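Local atomic coordinates of metallo-beta-lactamase family protein (Staphylococcus aureus, PDB entry 3R2U), a protein that binds an iron(III) ion in a metallo-beta-lactamase-type domain joined to a rhodanese-like domain, and probably oxidises persulfides as a persulfide dioxygenase. Residues A[78-83]-A[144-149]. Residues are numbered along the deposited sequence; the frame is centred on the assembly and turned at random. Where two conformers were deposited one is given.
With FE (Fe (III) ion), chain E.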
loop_
_atom_site.group_PDB
_atom_site.type_symbol
_atom_site.label_atom_id
_atom_site.label_comp_id
_atom_site.label_asym_id
_atom_site.label_seq_id
_atom_site.Cartn_x
_atom_site.Cartn_y
_atom_site.Cartn_z
ATOM N N GLU A 78 26.369 11.824 -13.284
ATOM C CA GLU A 78 25.435 12.022 -14.315
ATOM C C GLU A 78 26.153 11.945 -15.666
ATOM O O GLU A 78 27.198 12.546 -15.845
ATOM C CB GLU A 78 24.820 13.404 -14.064
ATOM C CG GLU A 78 23.850 13.842 -15.039
ATOM C CD GLU A 78 22.984 14.960 -14.489
ATOM O OE1 GLU A 78 22.090 14.665 -13.652
ATOM O OE2 GLU A 78 23.172 16.113 -14.939
ATOM N N THR A 79 25.561 11.250 -16.626
ATOM C CA THR A 79 26.191 11.071 -17.929
ATOM C C THR A 79 26.193 12.299 -18.851
ATOM O O THR A 79 27.101 12.454 -19.676
ATOM C CB THR A 79 25.586 9.866 -18.662
ATOM O OG1 THR A 79 24.181 10.062 -18.873
ATOM C CG2 THR A 79 25.787 8.567 -17.808
ATOM N N HIS A 80 25.179 13.148 -18.733
ATOM C CA HIS A 80 25.047 14.333 -19.579
ATOM C C HIS A 80 23.868 15.176 -19.140
ATOM O O HIS A 80 23.132 14.788 -18.220
ATOM C CB HIS A 80 24.847 13.916 -21.055
ATOM C CG HIS A 80 23.585 13.161 -21.327
ATOM N ND1 HIS A 80 23.362 11.880 -20.869
ATOM C CD2 HIS A 80 22.501 13.486 -22.073
ATOM C CE1 HIS A 80 22.174 11.469 -21.283
ATOM N NE2 HIS A 80 21.638 12.424 -22.021
ATOM N N ILE A 81 23.688 16.324 -19.789
ATOM C CA ILE A 81 22.578 17.222 -19.493
ATOM C C ILE A 81 21.329 16.618 -20.152
ATOM O O ILE A 81 21.191 16.620 -21.368
ATOM C CB ILE A 81 22.849 18.670 -20.017
ATOM C CG1 ILE A 81 24.170 19.212 -19.446
ATOM C CG2 ILE A 81 21.700 19.576 -19.675
ATOM C CD1 ILE A 81 24.523 20.648 -19.892
ATOM N N HIS A 82 20.435 16.070 -19.335
ATOM C CA HIS A 82 19.264 15.363 -19.840
ATOM C C HIS A 82 18.188 16.232 -20.421
ATOM O O HIS A 82 17.961 17.347 -19.966
ATOM C CB HIS A 82 18.685 14.471 -18.746
ATOM C CG HIS A 82 19.640 13.431 -18.284
ATOM N ND1 HIS A 82 20.005 12.367 -19.075
ATOM C CD2 HIS A 82 20.331 13.300 -17.127
ATOM C CE1 HIS A 82 20.867 11.614 -18.415
ATOM N NE2 HIS A 82 21.088 12.163 -17.237
ATOM N N ALA A 83 17.539 15.699 -21.454
ATOM C CA ALA A 83 16.460 16.386 -22.148
ATOM C C ALA A 83 15.114 15.740 -21.882
ATOM O O ALA A 83 14.088 16.280 -22.277
ATOM C CB ALA A 83 16.727 16.368 -23.658
ATOM N N THR A 144 25.185 14.544 -27.047
ATOM C CA THR A 144 25.430 15.908 -26.605
ATOM C C THR A 144 26.936 16.108 -26.624
ATOM O O THR A 144 27.692 15.121 -26.538
ATOM C CB THR A 144 24.939 16.214 -25.181
ATOM O OG1 THR A 144 25.712 15.459 -24.237
ATOM C CG2 THR A 144 23.465 15.920 -25.051
ATOM N N PRO A 145 27.386 17.371 -26.745
ATOM C CA PRO A 145 28.829 17.601 -26.778
ATOM C C PRO A 145 29.555 17.229 -25.472
ATOM O O PRO A 145 30.763 16.923 -25.501
ATOM C CB PRO A 145 28.952 19.115 -27.064
ATOM C CG PRO A 145 27.543 19.572 -27.482
ATOM C CD PRO A 145 26.612 18.627 -26.807
ATOM N N GLU A 146 28.829 17.245 -24.349
ATOM C CA GLU A 146 29.440 16.963 -23.046
ATOM C C GLU A 146 29.282 15.523 -22.556
ATOM O O GLU A 146 29.846 15.185 -21.528
ATOM C CB GLU A 146 28.903 17.907 -21.958
ATOM C CG GLU A 146 27.538 17.526 -21.348
ATOM C CD GLU A 146 26.359 17.736 -22.283
ATOM O OE1 GLU A 146 26.473 18.520 -23.245
ATOM O OE2 GLU A 146 25.301 17.136 -22.030
ATOM N N SER A 147 28.527 14.698 -23.277
ATOM C CA SER A 147 28.252 13.320 -22.860
ATOM C C SER A 147 29.469 12.544 -22.462
ATOM O O SER A 147 30.446 12.499 -23.189
ATOM C CB SER A 147 27.527 12.511 -23.956
ATOM O OG SER A 147 26.166 12.865 -24.049
ATOM N N ILE A 148 29.379 11.921 -21.295
ATOM C CA ILE A 148 30.420 11.075 -20.782
ATOM C C ILE A 148 29.835 9.721 -20.417
ATOM O O ILE A 148 28.648 9.604 -20.142
ATOM C CB ILE A 148 31.136 11.706 -19.551
ATOM C CG1 ILE A 148 30.143 12.060 -18.453
ATOM C CG2 ILE A 148 31.969 12.943 -19.984
ATOM C CD1 ILE A 148 30.795 12.576 -17.192
ATOM N N SER A 149 30.673 8.700 -20.491
ATOM C CA SER A 149 30.317 7.351 -20.113
ATOM C C SER A 149 31.260 6.884 -19.009
ATOM O O SER A 149 32.405 7.355 -18.939
ATOM C CB SER A 149 30.422 6.425 -21.323
ATOM O OG SER A 149 29.419 6.740 -22.279
HETATM FE FE FE E . 19.665 12.461 -23.347
HETATM O O HOH W 1 19.775 14.823 -23.357
HETATM O O HOH W 2 18.632 12.444 -21.312
HETATM O O HOH W 3 17.758 12.524 -24.347
#
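E146 reaches across to the metal-binding loop and takes the backbone N-H of I81 on its carboxylate: I81 N to E146 OE2 is 2.9 Å and nearly straight (170°). The bond arrives on the anti side of OE2, somewhat out of the carboxylate plane. A bend at chi2 (-72°) folds the glutamate chain over, and the same OE2 comes to lie 3.4 Å from H80 CB. Beside it, S147 OG also sits 3.4 Å from H80 CB, and T144 CG2 approaches the ring obliquely on the CD2 side. T144 OG1 and S147 OG are hydrogen-bonded to each other at 2.6 Å, which ties the two ends of the type I turn 144-147 together next to H80. At the far end, I148 N donates to T79 O (2.8 Å), while I148 CG1 packs against that same oxygen.

The ring of H80 is steadied from its own side: ND1 donates to T79 OG1, nearly in the ring plane, which fixes its rotation and turns NE2 to the iron at 2.4 Å. H143, D169 and three waters complete the coordination. One of those waters also hydrogen-bonds H82 ND1, whose NE2 is held by D54. The loop carries the HxHxD sequence of the metallo-beta-lactamase fold, yet of that motif only its first histidine, H80, binds the iron here. Together H80, H143 and D169 form a two-histidine, one-carboxylate iron site, consistent with persulfide dioxygenases.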